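FdxN element excision controlling factor protein (Anabaena variabilis, PDB 2OKF) probably binds nucleic acid as a XisH-family factor controlling the excision of the fdxN element, a site-specific recombination of nitrogen-fixation genes. Local coordinates at residues K55-K61 with D93-A99. Residues are numbered along the deposited sequence; the frame is centred on the assembly and turned at random.
With EDO (1,2-ethanediol), chain G.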
ATOM      1  N   LYS A  55      -0.294  24.248   1.513  1.00 22.37           N
ATOM      2  CA  LYS A  55       0.419  23.258   2.342  1.00 23.03           C
ATOM      3  C   LYS A  55       0.469  21.904   1.683  1.00 22.19           C
ATOM      4  O   LYS A  55      -0.511  21.435   1.114  1.00 22.18           O
ATOM      5  CB  LYS A  55      -0.311  23.103   3.701  1.00 23.09           C
ATOM      6  CG  LYS A  55      -0.254  24.342   4.585  1.00 26.08           C
ATOM      7  CD  LYS A  55      -1.065  24.130   5.872  1.00 29.36           C
ATOM      8  CE  LYS A  55      -1.049  25.369   6.733  1.00 41.36           C
ATOM      9  NZ  LYS A  55      -1.976  25.240   7.884  1.00 44.37           N
ATOM     10  N   ILE A  56       1.630  21.272   1.758  1.00 21.72           N
ATOM     11  CA  ILE A  56       1.855  19.945   1.198  1.00 21.27           C
ATOM     12  C   ILE A  56       2.620  19.037   2.152  1.00 21.87           C
ATOM     13  O   ILE A  56       3.256  19.489   3.087  1.00 21.07           O
ATOM     14  CB  ILE A  56       2.604  19.983  -0.160  1.00 22.06           C
ATOM     15  CG1 ILE A  56       4.039  20.457   0.026  1.00 21.76           C
ATOM     16  CG2 ILE A  56       1.865  20.868  -1.134  1.00 23.05           C
ATOM     17  CD1 ILE A  56       4.863  20.360  -1.220  1.00 23.60           C
ATOM     18  N   ALA A  57       2.495  17.734   1.895  1.00 20.76           N
ATOM     19  CA  ALA A  57       3.290  16.711   2.548  1.00 20.65           C
ATOM     20  C   ALA A  57       3.874  15.885   1.418  1.00 20.78           C
ATOM     21  O   ALA A  57       3.215  15.642   0.429  1.00 22.53           O
ATOM     22  CB  ALA A  57       2.446  15.827   3.473  1.00 22.41           C
ATOM     23  N   VAL A  58       5.135  15.491   1.542  1.00 22.04           N
ATOM     24  CA  VAL A  58       5.791  14.752   0.500  1.00 20.46           C
ATOM     25  C   VAL A  58       6.391  13.483   1.045  1.00 21.67           C
ATOM     26  O   VAL A  58       7.198  13.499   1.977  1.00 21.37           O
ATOM     27  CB  VAL A  58       6.927  15.582  -0.157  1.00 22.13           C
ATOM     28  CG1 VAL A  58       7.562  14.788  -1.292  1.00 22.97           C
ATOM     29  CG2 VAL A  58       6.373  16.890  -0.668  1.00 23.69           C
ATOM     30  N   GLU A  59       5.950  12.380   0.427  1.00 21.46           N
ATOM     31  CA  GLU A  59       6.425  11.004   0.651  1.00 21.11           C
ATOM     32  C   GLU A  59       7.561  10.734  -0.339  1.00 21.14           C
ATOM     33  O   GLU A  59       7.331  10.612  -1.528  1.00 23.41           O
ATOM     34  CB  GLU A  59       5.300  10.014   0.498  1.00 20.20           C
ATOM     35  CG  GLU A  59       5.737   8.565   0.552  1.00 21.18           C
ATOM     36  CD  GLU A  59       4.630   7.623   0.240  1.00 23.84           C
ATOM     37  OE1 GLU A  59       3.458   8.006   0.351  1.00 24.16           O
ATOM     38  OE2 GLU A  59       4.919   6.446  -0.132  1.00 22.96           O
ATOM     39  N   VAL A  60       8.791  10.726   0.169  1.00 24.15           N
ATOM     40  CA  VAL A  60       9.946  10.554  -0.705  1.00 24.44           C
ATOM     41  C   VAL A  60      10.306   9.121  -0.969  1.00 27.29           C
ATOM     42  O   VAL A  60      10.533   8.393  -0.040  1.00 27.49           O
ATOM     43  CB  VAL A  60      11.193  11.287  -0.165  1.00 26.17           C
ATOM     44  CG1 VAL A  60      12.373  11.115  -1.128  1.00 28.67           C
ATOM     45  CG2 VAL A  60      10.879  12.739   0.016  1.00 26.54           C
ATOM     46  N   LYS A  61      10.422   8.779  -2.260  1.00 27.01           N
ATOM     47  CA  LYS A  61      10.870   7.459  -2.726  1.00 30.33           C
ATOM     48  C   LYS A  61      11.988   7.608  -3.758  1.00 29.61           C
ATOM     49  O   LYS A  61      12.039   8.593  -4.550  1.00 29.93           O
ATOM     50  CB  LYS A  61       9.710   6.643  -3.299  1.00 31.07           C
ATOM     51  CG  LYS A  61       8.643   6.352  -2.261  1.00 27.28           C
ATOM     52  CD  LYS A  61       9.183   5.435  -1.204  1.00 29.34           C
ATOM     53  CE  LYS A  61       8.238   5.269  -0.049  1.00 27.97           C
ATOM     54  NZ  LYS A  61       8.677   4.190   0.837  1.00 30.88           N
ATOM     55  N   ASP A  93      -5.968  20.464   5.092  1.00 21.83           N
ATOM     56  CA  ASP A  93      -5.516  21.373   4.056  1.00 22.04           C
ATOM     57  C   ASP A  93      -4.144  21.038   3.512  1.00 23.48           C
ATOM     58  O   ASP A  93      -3.670  21.725   2.606  1.00 23.70           O
ATOM     59  CB  ASP A  93      -5.536  22.803   4.576  1.00 21.76           C
ATOM     60  CG  ASP A  93      -6.948  23.286   4.817  1.00 31.21           C
ATOM     61  OD1 ASP A  93      -7.762  23.189   3.872  1.00 30.51           O
ATOM     62  OD2 ASP A  93      -7.250  23.762   5.925  1.00 40.45           O
ATOM     63  N   ARG A  94      -3.511  19.997   4.025  1.00 19.70           N
ATOM     64  CA  ARG A  94      -2.173  19.630   3.593  1.00 21.02           C
ATOM     65  C   ARG A  94      -2.274  18.491   2.638  1.00 20.88           C
ATOM     66  O   ARG A  94      -2.677  17.357   2.993  1.00 22.60           O
ATOM     67  CB  ARG A  94      -1.284  19.299   4.782  1.00 20.26           C
ATOM     68  CG  ARG A  94       0.117  19.010   4.367  1.00 22.01           C
ATOM     69  CD  ARG A  94       1.066  18.763   5.553  1.00 22.69           C
ATOM     70  NE  ARG A  94       1.083  19.857   6.504  1.00 24.46           N
ATOM     71  CZ  ARG A  94       1.711  21.006   6.310  1.00 24.66           C
ATOM     72  NH1 ARG A  94       2.444  21.259   5.221  1.00 23.19           N
ATOM     73  NH2 ARG A  94       1.672  21.933   7.263  1.00 25.87           N
ATOM     74  N   VAL A  95      -1.888  18.754   1.394  1.00 20.00           N
ATOM     75  CA  VAL A  95      -2.036  17.786   0.312  1.00 20.00           C
ATOM     76  C   VAL A  95      -0.805  16.916   0.162  1.00 20.34           C
ATOM     77  O   VAL A  95       0.295  17.411   0.039  1.00 21.49           O
ATOM     78  CB  VAL A  95      -2.332  18.520  -1.009  1.00 21.89           C
ATOM     79  CG1 VAL A  95      -2.492  17.573  -2.158  1.00 23.41           C
ATOM     80  CG2 VAL A  95      -3.599  19.361  -0.847  1.00 24.59           C
ATOM     81  N   LEU A  96      -1.020  15.602   0.120  1.00 20.82           N
ATOM     82  CA  LEU A  96       0.069  14.627  -0.003  1.00 19.90           C
ATOM     83  C   LEU A  96       0.464  14.308  -1.435  1.00 21.51           C
ATOM     84  O   LEU A  96      -0.400  14.051  -2.295  1.00 21.45           O
ATOM     85  CB  LEU A  96      -0.360  13.323   0.660  1.00 20.89           C
ATOM     86  CG  LEU A  96       0.670  12.216   0.717  1.00 22.40           C
ATOM     87  CD1 LEU A  96       1.830  12.585   1.587  1.00 23.87           C
ATOM     88  CD2 LEU A  96       0.030  10.929   1.185  1.00 22.34           C
ATOM     89  N   TYR A  97       1.783  14.297  -1.647  1.00 21.33           N
ATOM     90  CA  TYR A  97       2.380  13.928  -2.931  1.00 20.89           C
ATOM     91  C   TYR A  97       3.393  12.796  -2.737  1.00 21.66           C
ATOM     92  O   TYR A  97       4.127  12.809  -1.747  1.00 21.13           O
ATOM     93  CB  TYR A  97       3.121  15.141  -3.570  1.00 20.61           C
ATOM     94  CG  TYR A  97       2.194  16.204  -4.007  1.00 19.62           C
ATOM     95  CD1 TYR A  97       1.722  17.135  -3.073  1.00 21.65           C
ATOM     96  CD2 TYR A  97       1.722  16.282  -5.320  1.00 21.25           C
ATOM     97  CE1 TYR A  97       0.805  18.086  -3.425  1.00 21.24           C
ATOM     98  CE2 TYR A  97       0.786  17.245  -5.675  1.00 21.59           C
ATOM     99  CZ  TYR A  97       0.327  18.136  -4.725  1.00 23.14           C
ATOM    100  OH  TYR A  97      -0.600  19.122  -5.065  1.00 24.39           O
ATOM    101  N   LEU A  98       3.433  11.882  -3.696  1.00 21.04           N
ATOM    102  CA  LEU A  98       4.489  10.848  -3.780  1.00 21.55           C
ATOM    103  C   LEU A  98       5.582  11.452  -4.629  1.00 21.06           C
ATOM    104  O   LEU A  98       5.369  11.742  -5.815  1.00 21.70           O
ATOM    105  CB  LEU A  98       3.970   9.568  -4.393  1.00 21.45           C
ATOM    106  CG  LEU A  98       4.990   8.474  -4.611  1.00 21.03           C
ATOM    107  CD1 LEU A  98       5.481   7.948  -3.285  1.00 25.13           C
ATOM    108  CD2 LEU A  98       4.357   7.379  -5.425  1.00 23.65           C
ATOM    109  N   ALA A  99       6.777  11.580  -4.068  1.00 21.38           N
ATOM    110  CA  ALA A  99       7.931  12.111  -4.837  1.00 21.81           C
ATOM    111  C   ALA A  99       8.649  10.941  -5.518  1.00 22.96           C
ATOM    112  O   ALA A  99       9.034   9.997  -4.865  1.00 23.61           O
ATOM    113  CB  ALA A  99       8.889  12.855  -3.930  1.00 22.55           C
TER
HETATM  114  C1  EDO G 144      11.632   4.155   3.144  1.00 55.99           C
HETATM  115  O1  EDO G 144      10.306   4.479   3.585  1.00 61.00           O
HETATM  116  C2  EDO G 144      11.880   4.809   1.791  1.00 52.16           C
HETATM  117  O2  EDO G 144      12.303   3.818   0.860  1.00 55.13           O
HETATM  118  O   HOH W   1      -3.219  24.020   1.384  1.00 25.74           O
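Val95 N starts a parallel ladder by giving its hydrogen to Lys55 O at 3.0 Å. The bonds then run Ala57 N to Val95 O, Tyr97 N to Ala57 O, Glu59 N to Tyr97 O and Ala99 N to Glu59 O; Lys61 N to Ala99 O closes the series at 3.2 Å. Beside the start of the ladder, a water accepts from Lys55 N and donates to Asp93 O. Ile56 O points away from 93-99, toward strand 47-51, where the Ile56 backbone pairs with Ala49; Arg94 reaches round, a bend at chi3 (-56°) bringing NH1 to 2.9 Å from Ile56 O, which lies near the guanidinium plane. Lys55 CB lies over one face of that group, toward its rim, and Glu91 forms a salt bridge with NE. These are the two parallel strands of a beta-alpha-beta crossover, joined through helix 69-90, in a PDDEXK-clan family. A leucine in place of Arg94 would probably leave Ile56 O without its side-chain donor and Glu91 without its cationic mate. On the face of Ile56 and Tyr97, Ile56 CG2 meets Tyr97 CE1 at 3.8 Å, while the tyrosine hydroxyl hydrogen-bonds Asn140. Lys61 NZ has Gln79 and an ethanediol oxygen as partners.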